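Local coordinates for stage II sporulation E family protein (Thermanaerovibrio acidaminovorans, PDB 3RNR) that is of unknown function but probably acts as a PP2C-type phosphatase that removes phosphate from phosphorylated proteins, at residues D17-M22 with T134-I139; L33-G38 with V50-A55; H58-A61 with G65-G68. All coordinates share one frame; numbering follows the deposited sequence. Where two conformers were deposited one is given.

Contact 1: D17-M22 with T134-I139; sequences DGMGGM and TSFIGI
Where the DGMGG signature of the PP2C phosphatases leaves strand 10-18, Met-19 and Met-22, both selenomethionine in this crystal, reach across to the ring of Phe-136. A type I turn from Met-19 to Met-22, closed by Met-22 N to Met-19 O at 3.2 Å, lets both side chains run the same way. Met-22 comes at the phenylalanine from the opposite direction, its CE 3.9 Å from Phe-136 CZ; its selenium stands above the ring face at a distance, 5.0 Å from the centroid and 17° off the normal. Met-19 bends at chi2 and chi3 and crosses the phenylalanine at about a right angle, bringing SE to 4.2 Å from Phe-136 CB. Both are Met-aromatic contacts, that of Met-19 oblique. In well-studied PP2C enzymes the aspartate and first glycine of this signature help hold the metal centre; here Asp-17 OD2 and Gly-18 N hydrogen-bond to O1 of a glycerol, probably from the crystallisation liquor, while Asp-17 OD1 pairs with Arg-169. Phe-136 opens a type II turn through Gly-138. That turn swings Ile-139 back so that its CB sits 3.8 Å above the ring plane, on the face opposite the two selenium atoms.

Contact 2: L33-G38 with V50-A55; sequences LSASVG and VLAAQA
Ala-35 and the Ala-52/Ala-53 pair are the meeting point of helices 25-41 and 46-63, the two consecutive helices that lie on one side of the PP2C sandwich. The side chains here are only methyls, so the backbones come very near each other: the CA atoms of Ala-35 and Ala-53 are 5.0 Å apart. The Ala-35 methyl aims straight at the other helix and comes down over the face of the peptide that links Ala-52 to Ala-53. Its CB is 3.7 Å from Ala-52 O and 3.8 Å from Ala-53 N, so it rests on the peptide as a whole and not on one atom of it.

The two alanines flanking that peptide are turned differently. Ala-52 points its methyl at helix 25-41, and the Ala-35 and Ala-52 CB atoms meet at 4.3 Å. Ala-53 turns its methyl to the side, where it packs on Met-74 of strand 72-80 and on Ile-137. The Ala-35 methyl sits on the peptide, beside these two diverging methyls. No hydrogen bond crosses between the segments; the fit is van der Waals contact alone.

Ser-36 carries the interface down to the sheet, touching Val-14 and Met-74, while Val-50 on the other helix points away from helix 25-41 and packs on Met-74 and Val-76. On the far side of helix 25-41, Val-37 meets Val-37 of the second subunit, and Ser-34 packs on Gly-38 of that subunit, so this helix is shared between the intramolecular packing and the dimer. At the sheet-facing edge of the helix pair, Ala-53 CB stands 4.6 Å from Ser-36 CB.

Contact 3: H58-A61 with G65-G68; sequences HRWA and GILG
Ala-61 and Ile-66 are paired across the Schellman motif that ends helix 46-63. Gly-65, at positive phi, turns the chain out of the helix and back along its last turn, and Ile-66 N then bonds to Ala-61 O at 3.0 Å. The bond is bent, 133° at the hydrogen, with the donor tilted 25° from the carbonyl plane. Gly-65 N and Leu-67 N also crowd this oxygen but at angles too poor for bonds.

Ile-66 and Leu-67 are two bumps of the returning chain on either side of the Ala-61 methyl: Ile-66 fits between that methyl and Trp-60, Leu-67 between it and the His-58 ring. Ile-66 lays CG1 3.5 Å from Ala-61 O and sends CD1 obliquely toward Trp-60 CH2. Ala-61 CB and Ile-66 CG1, 4.4 Å apart, make the hydrophobic pairing that commonly accompanies a Schellman cap. Between the bumps, Ala-61 CB presses on the returning backbone, 3.8 Å from Leu-67 CA.

Trp-60 makes a cation-pi contact with Arg-31, and His-58 NE2 gives a weak hydrogen bond to Glu-140 O. With CG trans to the backbone N (chi1 179°), the fork of Leu-67 reaches the imidazole of His-58 and divides its work there: CD1 is centred over one face as a CH-pi contact, 3.8 Å from the ring centroid, while CD2 touches CE1 and NE2.

Contacts 2 and 3 share helix 46-63, with centres about 15 Å apart, and contact 1 is tied to that helix through Gln-54. This residue points away from the interface of contact 2, and its OE1 and NE2 make probable hydrogen bonds to Gly-138 N (2.7 Å) and Ile-139 O (2.8 Å). Contact 3 adjoins the same turn of contact 1, their centres about 12 Å apart, with Leu-67 CD1 3.6 Å from Gly-138 O. Contact 1 alone carries the DGMGG signature and the glycerol bound there, the probable active-site end; the helix pair and its cap thus flank the loop whose Phe-136 meets that signature.

Contact 1: D17-M22 with T134-I139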
loop_
_atom_site.group_PDB
_atom_site.type_symbol
_atom_site.label_atom_id
_atom_site.label_comp_id
_atom_site.label_asym_id
_atom_site.label_seq_id
_atom_site.Cartn_x
_atom_site.Cartn_y
_atom_site.Cartn_z
ATOM N N ASP B 17 -11.334 -7.651 0.259
ATOM C CA ASP B 17 -12.571 -7.403 1.010
ATOM C C ASP B 17 -13.051 -8.578 1.839
ATOM O O ASP B 17 -13.068 -9.714 1.369
ATOM C CB ASP B 17 -13.682 -6.897 0.095
ATOM C CG ASP B 17 -13.847 -5.388 0.181
ATOM O OD1 ASP B 17 -13.632 -4.700 -0.839
ATOM O OD2 ASP B 17 -14.171 -4.912 1.280
ATOM N N GLY B 18 -13.445 -8.312 3.079
ATOM C CA GLY B 18 -13.942 -9.385 3.925
ATOM C C GLY B 18 -15.231 -9.927 3.343
ATOM O O GLY B 18 -15.932 -9.216 2.608
HETATM N N MSE B 19 -15.567 -11.168 3.682
HETATM C CA MSE B 19 -16.784 -11.765 3.149
HETATM C C MSE B 19 -17.851 -11.355 4.149
HETATM O O MSE B 19 -17.895 -11.857 5.279
HETATM C CB MSE B 19 -16.690 -13.302 3.167
HETATM C CG MSE B 19 -15.587 -13.928 2.315
HETATM SE SE MSE B 19 -16.242 -14.207 0.549
HETATM C CE MSE B 19 -17.322 -15.808 0.836
ATOM N N GLY B 20 -18.752 -10.486 3.711
ATOM C CA GLY B 20 -19.701 -9.869 4.618
ATOM C C GLY B 20 -20.811 -10.803 5.055
ATOM O O GLY B 20 -21.494 -10.535 6.040
ATOM N N GLY B 21 -20.998 -11.895 4.320
ATOM C CA GLY B 21 -22.020 -12.866 4.670
ATOM C C GLY B 21 -21.580 -13.780 5.797
ATOM O O GLY B 21 -22.361 -14.590 6.300
HETATM N N MSE B 22 -20.337 -13.612 6.232
HETATM C CA MSE B 22 -19.743 -14.499 7.215
HETATM C C MSE B 22 -19.212 -13.677 8.363
HETATM O O MSE B 22 -19.425 -12.472 8.406
HETATM C CB MSE B 22 -18.632 -15.307 6.560
HETATM C CG MSE B 22 -19.197 -16.333 5.609
HETATM SE SE MSE B 22 -17.953 -16.847 4.260
HETATM C CE MSE B 22 -16.978 -18.102 5.264
ATOM N N THR B 134 -17.123 -19.745 -4.514
ATOM C CA THR B 134 -16.523 -21.067 -4.340
ATOM C C THR B 134 -15.054 -21.122 -3.912
ATOM O O THR B 134 -14.536 -22.199 -3.595
ATOM C CB THR B 134 -16.685 -21.875 -5.619
ATOM O OG1 THR B 134 -16.027 -21.179 -6.677
ATOM C CG2 THR B 134 -18.166 -21.986 -5.962
ATOM N N SER B 135 -14.370 -19.982 -3.952
ATOM C CA SER B 135 -12.976 -19.926 -3.523
ATOM C C SER B 135 -12.740 -18.585 -2.839
ATOM O O SER B 135 -13.142 -17.561 -3.367
ATOM C CB SER B 135 -12.033 -20.112 -4.716
ATOM O OG SER B 135 -10.699 -20.315 -4.261
ATOM N N PHE B 136 -12.125 -18.591 -1.657
ATOM C CA PHE B 136 -11.885 -17.350 -0.916
ATOM C C PHE B 136 -10.689 -17.556 -0.005
ATOM O O PHE B 136 -10.314 -18.698 0.284
ATOM C CB PHE B 136 -13.128 -16.915 -0.101
ATOM C CG PHE B 136 -13.555 -17.913 0.954
ATOM C CD1 PHE B 136 -13.038 -17.847 2.244
ATOM C CD2 PHE B 136 -14.483 -18.909 0.657
ATOM C CE1 PHE B 136 -13.432 -18.772 3.235
ATOM C CE2 PHE B 136 -14.889 -19.843 1.639
ATOM C CZ PHE B 136 -14.356 -19.768 2.925
ATOM N N ILE B 137 -10.092 -16.453 0.439
ATOM C CA ILE B 137 -8.942 -16.513 1.316
ATOM C C ILE B 137 -9.470 -16.887 2.688
ATOM O O ILE B 137 -10.300 -16.168 3.263
ATOM C CB ILE B 137 -8.215 -15.141 1.404
ATOM C CG1 ILE B 137 -7.854 -14.624 0.005
ATOM C CG2 ILE B 137 -6.966 -15.250 2.277
ATOM C CD1 ILE B 137 -6.884 -15.566 -0.756
ATOM N N GLY B 138 -8.961 -17.994 3.222
ATOM C CA GLY B 138 -9.481 -18.572 4.448
ATOM C C GLY B 138 -10.275 -19.851 4.233
ATOM O O GLY B 138 -10.719 -20.496 5.192
ATOM N N ILE B 139 -10.447 -20.247 2.980
ATOM C CA ILE B 139 -11.175 -21.488 2.705
ATOM C C ILE B 139 -10.348 -22.666 3.242
ATOM O O ILE B 139 -9.122 -22.595 3.288
ATOM C CB ILE B 139 -11.457 -21.638 1.193
ATOM C CG1 ILE B 139 -12.480 -22.751 0.932
ATOM C CG2 ILE B 139 -10.152 -21.851 0.434
ATOM C CD1 ILE B 139 -12.980 -22.795 -0.523
#

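Contact 2: L33-G38 with V50-A55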
loop_
_atom_site.group_PDB
_atom_site.type_symbol
_atom_site.label_atom_id
_atom_site.label_comp_id
_atom_site.label_asym_id
_atom_site.label_seq_id
_atom_site.Cartn_x
_atom_site.Cartn_y
_atom_site.Cartn_z
ATOM N N LEU B 33 -4.653 -8.583 3.747
ATOM C CA LEU B 33 -4.000 -7.400 3.217
ATOM C C LEU B 33 -2.569 -7.325 3.768
ATOM O O LEU B 33 -1.623 -7.156 3.023
ATOM C CB LEU B 33 -4.808 -6.154 3.611
ATOM C CG LEU B 33 -4.351 -4.758 3.170
ATOM C CD1 LEU B 33 -3.031 -4.329 3.849
ATOM C CD2 LEU B 33 -4.259 -4.677 1.647
ATOM N N SER B 34 -2.421 -7.464 5.083
ATOM C CA SER B 34 -1.104 -7.328 5.697
ATOM C C SER B 34 -0.131 -8.391 5.190
ATOM O O SER B 34 1.021 -8.090 4.890
ATOM C CB SER B 34 -1.200 -7.408 7.220
ATOM O OG SER B 34 0.081 -7.227 7.798
ATOM N N ALA B 35 -0.583 -9.638 5.101
ATOM C CA ALA B 35 0.302 -10.694 4.613
ATOM C C ALA B 35 0.694 -10.460 3.137
ATOM O O ALA B 35 1.858 -10.605 2.759
ATOM C CB ALA B 35 -0.331 -12.071 4.802
ATOM N N SER B 36 -0.273 -10.091 2.308
ATOM C CA SER B 36 0.014 -9.895 0.887
ATOM C C SER B 36 0.988 -8.745 0.649
ATOM O O SER B 36 1.882 -8.852 -0.195
ATOM C CB SER B 36 -1.275 -9.709 0.070
ATOM O OG SER B 36 -1.986 -8.554 0.472
ATOM N N VAL B 37 0.829 -7.652 1.395
ATOM C CA VAL B 37 1.729 -6.503 1.250
ATOM C C VAL B 37 3.155 -6.812 1.716
ATOM O O VAL B 37 4.123 -6.388 1.091
ATOM C CB VAL B 37 1.176 -5.229 1.973
ATOM C CG1 VAL B 37 2.265 -4.155 2.082
ATOM C CG2 VAL B 37 -0.033 -4.685 1.216
ATOM N N GLY B 38 3.293 -7.559 2.807
ATOM C CA GLY B 38 4.610 -7.996 3.234
ATOM C C GLY B 38 5.356 -8.741 2.135
ATOM O O GLY B 38 6.546 -8.520 1.914
ATOM N N VAL B 50 -0.929 -14.056 -2.553
ATOM C CA VAL B 50 -2.177 -14.771 -2.286
ATOM C C VAL B 50 -1.953 -15.960 -1.344
ATOM O O VAL B 50 -2.697 -16.152 -0.394
ATOM C CB VAL B 50 -2.845 -15.268 -3.597
ATOM C CG1 VAL B 50 -3.912 -16.337 -3.288
ATOM C CG2 VAL B 50 -3.473 -14.091 -4.335
ATOM N N LEU B 51 -0.908 -16.735 -1.591
ATOM C CA LEU B 51 -0.628 -17.898 -0.753
ATOM C C LEU B 51 -0.288 -17.489 0.680
ATOM O O LEU B 51 -0.683 -18.162 1.629
ATOM C CB LEU B 51 0.493 -18.753 -1.362
ATOM C CG LEU B 51 0.125 -19.398 -2.707
ATOM C CD1 LEU B 51 1.333 -20.135 -3.313
ATOM C CD2 LEU B 51 -1.065 -20.358 -2.555
ATOM N N ALA B 52 0.435 -16.384 0.846
ATOM C CA ALA B 52 0.701 -15.879 2.196
ATOM C C ALA B 52 -0.581 -15.377 2.893
ATOM O O ALA B 52 -0.807 -15.645 4.084
ATOM C CB ALA B 52 1.792 -14.789 2.176
ATOM N N ALA B 53 -1.412 -14.648 2.159
ATOM C CA ALA B 53 -2.716 -14.226 2.678
ATOM C C ALA B 53 -3.538 -15.430 3.138
ATOM O O ALA B 53 -4.134 -15.420 4.215
ATOM C CB ALA B 53 -3.489 -13.421 1.614
ATOM N N GLN B 54 -3.563 -16.468 2.311
ATOM C CA GLN B 54 -4.275 -17.691 2.649
ATOM C C GLN B 54 -3.732 -18.314 3.936
ATOM O O GLN B 54 -4.497 -18.699 4.812
ATOM C CB GLN B 54 -4.185 -18.709 1.501
ATOM C CG GLN B 54 -4.692 -20.138 1.873
ATOM C CD GLN B 54 -6.199 -20.206 2.150
ATOM O OE1 GLN B 54 -6.944 -19.264 1.879
ATOM N NE2 GLN B 54 -6.643 -21.322 2.710
ATOM N N ALA B 55 -2.409 -18.410 4.049
ATOM C CA ALA B 55 -1.810 -19.028 5.221
ATOM C C ALA B 55 -2.154 -18.230 6.482
ATOM O O ALA B 55 -2.466 -18.811 7.526
ATOM C CB ALA B 55 -0.289 -19.170 5.049
#

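Contact 3: H58-A61 with G65-G68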
loop_
_atom_site.group_PDB
_atom_site.type_symbol
_atom_site.label_atom_id
_atom_site.label_comp_id
_atom_site.label_asym_id
_atom_site.label_seq_id
_atom_site.Cartn_x
_atom_site.Cartn_y
_atom_site.Cartn_z
ATOM N N HIS B 58 -6.030 -18.552 7.286
ATOM C CA HIS B 58 -6.286 -19.936 7.687
ATOM C C HIS B 58 -5.809 -20.194 9.128
ATOM O O HIS B 58 -6.513 -20.806 9.940
ATOM C CB HIS B 58 -5.577 -20.878 6.706
ATOM C CG HIS B 58 -5.987 -22.315 6.819
ATOM N ND1 HIS B 58 -5.608 -23.119 7.871
ATOM C CD2 HIS B 58 -6.710 -23.104 5.984
ATOM C CE1 HIS B 58 -6.092 -24.338 7.693
ATOM N NE2 HIS B 58 -6.762 -24.354 6.553
ATOM N N ARG B 59 -4.607 -19.719 9.426
ATOM C CA ARG B 59 -3.972 -19.890 10.733
ATOM C C ARG B 59 -4.789 -19.180 11.819
ATOM O O ARG B 59 -5.157 -19.775 12.838
ATOM C CB ARG B 59 -2.545 -19.326 10.639
ATOM C CG ARG B 59 -1.571 -19.612 11.775
ATOM C CD ARG B 59 -0.105 -19.370 11.307
ATOM N NE ARG B 59 0.091 -18.092 10.596
ATOM C CZ ARG B 59 0.726 -17.948 9.427
ATOM N NH1 ARG B 59 1.246 -19.004 8.811
ATOM N NH2 ARG B 59 0.848 -16.744 8.863
ATOM N N TRP B 60 -5.080 -17.903 11.586
ATOM C CA TRP B 60 -5.918 -17.101 12.481
ATOM C C TRP B 60 -7.338 -17.678 12.683
ATOM O O TRP B 60 -7.832 -17.758 13.811
ATOM C CB TRP B 60 -5.990 -15.665 11.940
ATOM C CG TRP B 60 -7.064 -14.824 12.551
ATOM C CD1 TRP B 60 -7.036 -14.219 13.778
ATOM C CD2 TRP B 60 -8.321 -14.469 11.957
ATOM N NE1 TRP B 60 -8.201 -13.518 13.985
ATOM C CE2 TRP B 60 -9.006 -13.655 12.884
ATOM C CE3 TRP B 60 -8.932 -14.759 10.732
ATOM C CZ2 TRP B 60 -10.276 -13.135 12.627
ATOM C CZ3 TRP B 60 -10.185 -14.244 10.479
ATOM C CH2 TRP B 60 -10.844 -13.435 11.420
ATOM N N ALA B 61 -7.993 -18.071 11.594
ATOM C CA ALA B 61 -9.335 -18.645 11.667
ATOM C C ALA B 61 -9.350 -19.940 12.493
ATOM O O ALA B 61 -10.233 -20.154 13.324
ATOM C CB ALA B 61 -9.879 -18.899 10.260
ATOM N N GLY B 65 -11.217 -21.057 16.181
ATOM C CA GLY B 65 -12.211 -22.117 16.044
ATOM C C GLY B 65 -13.243 -21.852 14.958
ATOM O O GLY B 65 -14.276 -22.514 14.886
ATOM N N ILE B 66 -12.983 -20.816 14.167
ATOM C CA ILE B 66 -13.826 -20.373 13.051
ATOM C C ILE B 66 -13.472 -20.782 11.597
ATOM O O ILE B 66 -13.964 -20.149 10.664
ATOM C CB ILE B 66 -14.204 -18.880 13.145
ATOM C CG1 ILE B 66 -12.962 -18.000 13.207
ATOM C CG2 ILE B 66 -15.080 -18.639 14.366
ATOM C CD1 ILE B 66 -13.305 -16.524 13.226
ATOM N N LEU B 67 -12.512 -21.682 11.399
ATOM C CA LEU B 67 -12.037 -21.974 10.041
ATOM C C LEU B 67 -13.177 -22.279 9.080
ATOM O O LEU B 67 -14.045 -23.093 9.372
ATOM C CB LEU B 67 -11.061 -23.147 10.046
ATOM C CG LEU B 67 -10.516 -23.562 8.673
ATOM C CD1 LEU B 67 -9.738 -22.417 8.033
ATOM C CD2 LEU B 67 -9.637 -24.811 8.789
ATOM N N GLY B 68 -13.174 -21.610 7.930
ATOM C CA GLY B 68 -14.191 -21.841 6.922
ATOM C C GLY B 68 -15.405 -20.959 7.115
ATOM O O GLY B 68 -16.250 -20.856 6.238
#